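Local coordinates for protein apical membrane antigen AMA1 (Toxoplasma gondii ME49, PDB 4YIV) that takes part in host cell invasion as an essential microneme protein of the moving junction, the ring formed between the parasite's apical tip and the host plasma membrane, at residues L68-D72 against S185-E189; A140-A145 against Y155-F159. All blocks are in the same frame, centred on the assembly; numbering follows the deposited sequence.

How the contacts relate
Contact 1 and contact 2 belong to the same PAN-type domain, the first of two in this ectodomain piece, each with a five-stranded antiparallel sheet in strand order 1-5-3-4-2. Contact 2 is nested in sequence inside the long excursion that contact 1 closes. In space they stay separate: their centres are 28 Å apart and their nearest atoms about 13 Å. Contact 2 lies where helix 132-141 is joined to the central sheet strand 159-162, whereas contact 1 links two peripheral loops, its centre about 26 Å from the centre of the chain. Nearby ions are not ligated here: cadmium is about 11 Å from the Ser185 side chain, cobalt about 10 Å from that of Tyr155.

Contact 1 (L68-D72 against S185-E189); sequences LQQPD and SVKGE
Start at Leu68, the last residue of strand 65-68, and follow the chain as it leaves and crosses against the turn at 185-189, with CA-CA approaches of 5.2 Å for Gln69-Val186 and 3.9 Å for Pro71-Lys187. Gln69 (phi/psi -126/49) puts its carbonyl at the centre: Lys187 N donates to Gln69 O at 3.0 Å, and a water donates to the same oxygen at 2.8 Å. That water also donates to Ser185 OG (2.9 Å; chi1 p) and accepts from Gly188 N (2.8 Å). The side chain of Gln69, m at both chi1 and chi2, leaves OE1 3.9 Å from Val186 CG1. Gln70 turns its CB away, its NE2 donating to the carbonyl oxygens of Leu97 and Gly99, while its backbone O takes a weak hydrogen bond from Lys187 NZ (3.4 Å). The contact joins the loop after strand 65-68 to that between strands 167-170 and 198-201, at the edge of the first PAN-type domain. Opposite lies a type I' beta turn, Val186 to Glu189, closed by two backbone hydrogen bonds, Val186 N to Glu189 O (2.9 Å) and Glu189 N to Val186 O (3.2 Å); Lys187 (43/44) and Gly188 (91/-3) occupy its corners, just beyond the Cys184-Cys197 disulfide. Pro71 (-53/143) settles on this turn, its N 3.8 Å from Lys187 CA and its CG 3.8 Å from Gly188 N; a CB on Gly188 would be tight against the ring and jammed against Lys187 O. Asp72, chi1 m, meets the returning Lys187 side chain (chi1 m, chi2 -133°, chi3 t, chi4 m) in a salt bridge, OD1 to NZ 3.2 Å.

Contact 2 (A140-A145 against Y155-F159); sequences AFKTVA and YRYPF
Two pieces of chain pass antiparallel here, with CA-CA distances of 5.5 Å for Ala145-Tyr155, 4.7 Å for Val144-Arg156 and 6.3 Å for Ala140-Phe159. Tyr155 is extended (phi/psi -83/126) and its O accepts from Ala145 N at 2.9 Å, with a CA-H...O contact from Val144 CA at 3.3 Å. Its CB packs on Ala145 CB (4.0 Å); the ring, chi1 t, heads the other way, to Ser174 and Arg53 at its hydroxyl. Arg156 (-117/129) sends an m, t, t side chain with chi4 85° back to the helix end. Its NE donates to Phe141 O at 2.9 Å, and a water donates to Phe141 O and accepts from Arg156 NH2, each at 2.8 Å. The guanidinium lies flat on the Phe141 ring (chi1 t), planes at 9°, an off-centre cation-pi pair with CZ 4.3 Å from the ring centroid; Val144 CG1 covers the opposite face. This is the exit of helix 132-141, the helix packed on the sheet of the PAN-type domain and tied to it by Cys136-Cys168. Lys142 is the first residue to leave helical angles, and Thr143 N still reaches Ala140 O (3.1 Å) before the chain extends through Val144 and Ala145. Tyr157 (-73/149; chi1 m) lays its ring beside Ala145, CZ 3.6 Å and OH 3.1 Å from Ala145 CB. Beyond Pro158, strand 159-162 begins: Phe159 (chi1 p) meets Ala140, CB to CB 3.9 Å, and its side chain also touches Leu133, Cys136 and Ala137.

Contact 1 (L68-D72 against S185-E189)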
loop_
_atom_site.group_PDB
_atom_site.type_symbol
_atom_site.label_atom_id
_atom_site.label_comp_id
_atom_site.label_asym_id
_atom_site.label_seq_id
_atom_site.Cartn_x
_atom_site.Cartn_y
_atom_site.Cartn_z
ATOM N N LEU A 68 -10.070 7.499 12.574
ATOM C CA LEU A 68 -11.486 7.792 12.816
ATOM C C LEU A 68 -11.664 9.160 13.466
ATOM O O LEU A 68 -10.724 9.711 14.025
ATOM C CB LEU A 68 -12.116 6.722 13.707
ATOM C CG LEU A 68 -11.852 5.261 13.353
ATOM C CD1 LEU A 68 -12.778 4.389 14.172
ATOM C CD2 LEU A 68 -12.040 4.999 11.881
ATOM N N GLN A 69 -12.875 9.702 13.402
ATOM C CA GLN A 69 -13.158 11.012 14.026
ATOM C C GLN A 69 -14.365 10.918 14.980
ATOM O O GLN A 69 -15.331 11.685 14.875
ATOM C CB GLN A 69 -13.397 12.070 12.941
ATOM C CG GLN A 69 -12.154 12.432 12.061
ATOM C CD GLN A 69 -11.030 13.112 12.832
ATOM O OE1 GLN A 69 -11.253 13.803 13.835
ATOM N NE2 GLN A 69 -9.805 12.917 12.361
ATOM N N GLN A 70 -14.339 9.915 15.851
ATOM C CA GLN A 70 -15.357 9.748 16.872
ATOM C C GLN A 70 -15.113 10.790 17.965
ATOM O O GLN A 70 -14.009 11.315 18.068
ATOM C CB GLN A 70 -15.299 8.343 17.485
ATOM C CG GLN A 70 -15.752 7.208 16.505
ATOM C CD GLN A 70 -15.371 5.837 17.005
ATOM O OE1 GLN A 70 -14.372 5.684 17.702
ATOM N NE2 GLN A 70 -16.178 4.834 16.676
ATOM N N PRO A 71 -16.129 11.056 18.795
ATOM C CA PRO A 71 -15.948 11.899 19.983
ATOM C C PRO A 71 -14.802 11.392 20.834
ATOM O O PRO A 71 -14.653 10.170 20.970
ATOM C CB PRO A 71 -17.278 11.753 20.736
ATOM C CG PRO A 71 -18.271 11.415 19.684
ATOM C CD PRO A 71 -17.513 10.564 18.676
ATOM N N ASP A 72 -14.033 12.302 21.430
ATOM C CA ASP A 72 -12.897 11.908 22.269
ATOM C C ASP A 72 -13.313 11.679 23.703
ATOM O O ASP A 72 -12.990 12.474 24.592
ATOM C CB ASP A 72 -11.796 12.963 22.238
ATOM C CG ASP A 72 -11.132 13.077 20.884
ATOM O OD1 ASP A 72 -10.971 12.036 20.204
ATOM O OD2 ASP A 72 -10.773 14.215 20.501
ATOM N N SER A 185 -19.997 12.794 10.819
ATOM C CA SER A 185 -19.663 13.718 11.898
ATOM C C SER A 185 -18.214 13.686 12.326
ATOM O O SER A 185 -17.540 12.644 12.295
ATOM C CB SER A 185 -20.528 13.442 13.135
ATOM O OG SER A 185 -20.376 12.115 13.610
ATOM N N VAL A 186 -17.738 14.854 12.740
ATOM C CA VAL A 186 -16.413 14.979 13.346
ATOM C C VAL A 186 -16.519 15.331 14.797
ATOM O O VAL A 186 -17.095 16.373 15.124
ATOM C CB VAL A 186 -15.579 16.060 12.639
ATOM C CG1 VAL A 186 -14.247 16.280 13.379
ATOM C CG2 VAL A 186 -15.347 15.655 11.224
ATOM N N LYS A 187 -15.945 14.470 15.640
ATOM C CA LYS A 187 -16.076 14.504 17.113
ATOM C C LYS A 187 -17.507 14.776 17.577
ATOM O O LYS A 187 -17.750 15.587 18.470
ATOM C CB LYS A 187 -15.108 15.530 17.706
ATOM C CG LYS A 187 -13.728 15.379 17.139
ATOM C CD LYS A 187 -12.640 15.382 18.191
ATOM C CE LYS A 187 -11.309 14.853 17.601
ATOM N NZ LYS A 187 -11.325 13.339 17.358
ATOM N N GLY A 188 -18.454 14.101 16.940
ATOM C CA GLY A 188 -19.843 14.128 17.363
ATOM C C GLY A 188 -20.725 15.197 16.736
ATOM O O GLY A 188 -21.914 15.225 17.013
ATOM N N GLU A 189 -20.148 16.066 15.905
ATOM C CA GLU A 189 -20.899 17.119 15.223
ATOM C C GLU A 189 -20.918 16.939 13.695
ATOM O O GLU A 189 -19.847 16.856 13.083
ATOM C CB GLU A 189 -20.277 18.471 15.552
ATOM C CG GLU A 189 -20.050 18.707 17.042
ATOM C CD GLU A 189 -20.843 19.896 17.553
ATOM O OE1 GLU A 189 -22.025 20.043 17.159
ATOM O OE2 GLU A 189 -20.277 20.692 18.333
HETATM O O HOH W 1 -18.097 11.891 15.307
#

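Contact 2 (A140-A145 against Y155-F159)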
loop_
_atom_site.group_PDB
_atom_site.type_symbol
_atom_site.label_atom_id
_atom_site.label_comp_id
_atom_site.label_asym_id
_atom_site.label_seq_id
_atom_site.Cartn_x
_atom_site.Cartn_y
_atom_site.Cartn_z
ATOM N N ALA A 140 -8.078 -14.028 4.263
ATOM C CA ALA A 140 -9.083 -13.060 3.793
ATOM C C ALA A 140 -9.681 -13.521 2.446
ATOM O O ALA A 140 -10.905 -13.442 2.227
ATOM C CB ALA A 140 -8.455 -11.681 3.665
ATOM N N PHE A 141 -8.843 -14.033 1.562
ATOM C CA PHE A 141 -9.352 -14.477 0.257
ATOM C C PHE A 141 -10.340 -15.643 0.412
ATOM O O PHE A 141 -11.311 -15.752 -0.352
ATOM C CB PHE A 141 -8.226 -14.882 -0.685
ATOM C CG PHE A 141 -8.716 -15.239 -2.053
ATOM C CD1 PHE A 141 -9.174 -14.252 -2.927
ATOM C CD2 PHE A 141 -8.779 -16.576 -2.457
ATOM C CE1 PHE A 141 -9.658 -14.590 -4.195
ATOM C CE2 PHE A 141 -9.267 -16.921 -3.720
ATOM C CZ PHE A 141 -9.707 -15.933 -4.589
ATOM N N LYS A 142 -10.128 -16.480 1.433
ATOM C CA LYS A 142 -11.002 -17.619 1.672
ATOM C C LYS A 142 -12.178 -17.320 2.598
ATOM O O LYS A 142 -12.925 -18.219 2.950
ATOM C CB LYS A 142 -10.153 -18.782 2.217
ATOM C CG LYS A 142 -9.197 -19.279 1.154
ATOM C CD LYS A 142 -8.272 -20.406 1.630
ATOM C CE LYS A 142 -7.385 -20.834 0.469
ATOM N NZ LYS A 142 -6.490 -21.968 0.794
ATOM N N THR A 143 -12.357 -16.050 2.948
ATOM C CA THR A 143 -13.450 -15.583 3.805
ATOM C C THR A 143 -14.402 -14.713 2.948
ATOM O O THR A 143 -13.993 -13.692 2.398
ATOM C CB THR A 143 -12.913 -14.754 5.032
ATOM O OG1 THR A 143 -12.037 -15.558 5.851
ATOM C CG2 THR A 143 -14.036 -14.253 5.906
ATOM N N VAL A 144 -15.652 -15.123 2.799
ATOM C CA VAL A 144 -16.604 -14.336 2.008
ATOM C C VAL A 144 -17.728 -13.864 2.913
ATOM O O VAL A 144 -18.010 -14.490 3.934
ATOM C CB VAL A 144 -17.223 -15.135 0.833
ATOM C CG1 VAL A 144 -16.189 -15.400 -0.259
ATOM C CG2 VAL A 144 -17.900 -16.435 1.349
ATOM N N ALA A 145 -18.358 -12.755 2.534
ATOM C CA ALA A 145 -19.550 -12.289 3.206
ATOM C C ALA A 145 -20.697 -13.304 3.040
ATOM O O ALA A 145 -20.908 -13.864 1.959
ATOM C CB ALA A 145 -19.956 -10.951 2.660
ATOM N N TYR A 155 -18.468 -11.586 -2.266
ATOM C CA TYR A 155 -17.897 -10.359 -1.693
ATOM C C TYR A 155 -16.833 -10.782 -0.691
ATOM O O TYR A 155 -17.125 -11.568 0.211
ATOM C CB TYR A 155 -18.952 -9.502 -0.980
ATOM C CG TYR A 155 -18.411 -8.118 -0.647
ATOM C CD1 TYR A 155 -17.556 -7.920 0.440
ATOM C CD2 TYR A 155 -18.687 -7.034 -1.464
ATOM C CE1 TYR A 155 -17.034 -6.669 0.723
ATOM C CE2 TYR A 155 -18.169 -5.783 -1.194
ATOM C CZ TYR A 155 -17.320 -5.616 -0.097
ATOM O OH TYR A 155 -16.756 -4.401 0.205
ATOM N N ARG A 156 -15.622 -10.262 -0.835
ATOM C CA ARG A 156 -14.559 -10.553 0.114
ATOM C C ARG A 156 -14.093 -9.277 0.835
ATOM O O ARG A 156 -13.808 -8.249 0.203
ATOM C CB ARG A 156 -13.382 -11.219 -0.609
ATOM C CG ARG A 156 -13.720 -12.530 -1.216
ATOM C CD ARG A 156 -12.549 -13.021 -2.024
ATOM N NE ARG A 156 -12.734 -14.389 -2.486
ATOM C CZ ARG A 156 -13.388 -14.746 -3.591
ATOM N NH1 ARG A 156 -13.952 -13.831 -4.392
ATOM N NH2 ARG A 156 -13.471 -16.033 -3.894
ATOM N N TYR A 157 -14.043 -9.343 2.163
ATOM C CA TYR A 157 -13.625 -8.208 2.972
ATOM C C TYR A 157 -12.130 -7.973 2.882
ATOM O O TYR A 157 -11.357 -8.944 2.737
ATOM C CB TYR A 157 -13.980 -8.437 4.440
ATOM C CG TYR A 157 -15.419 -8.728 4.688
ATOM C CD1 TYR A 157 -16.396 -7.727 4.594
ATOM C CD2 TYR A 157 -15.807 -10.002 5.044
ATOM C CE1 TYR A 157 -17.731 -8.028 4.838
ATOM C CE2 TYR A 157 -17.112 -10.306 5.297
ATOM C CZ TYR A 157 -18.077 -9.325 5.199
ATOM O OH TYR A 157 -19.394 -9.672 5.463
ATOM N N PRO A 158 -11.708 -6.700 3.009
ATOM C CA PRO A 158 -10.280 -6.404 3.113
ATOM C C PRO A 158 -9.729 -6.819 4.486
ATOM O O PRO A 158 -10.489 -7.184 5.404
ATOM C CB PRO A 158 -10.222 -4.895 2.870
ATOM C CG PRO A 158 -11.527 -4.391 3.449
ATOM C CD PRO A 158 -12.532 -5.471 3.102
ATOM N N PHE A 159 -8.411 -6.835 4.608
ATOM C CA PHE A 159 -7.785 -7.277 5.839
ATOM C C PHE A 159 -6.779 -6.252 6.326
ATOM O O PHE A 159 -6.293 -5.430 5.555
ATOM C CB PHE A 159 -7.052 -8.650 5.664
ATOM C CG PHE A 159 -5.826 -8.572 4.811
ATOM C CD1 PHE A 159 -5.918 -8.719 3.445
ATOM C CD2 PHE A 159 -4.573 -8.322 5.370
ATOM C CE1 PHE A 159 -4.801 -8.628 2.631
ATOM C CE2 PHE A 159 -3.438 -8.231 4.556
ATOM C CZ PHE A 159 -3.564 -8.392 3.165
HETATM O O HOH W 2 -12.382 -17.809 -1.966
#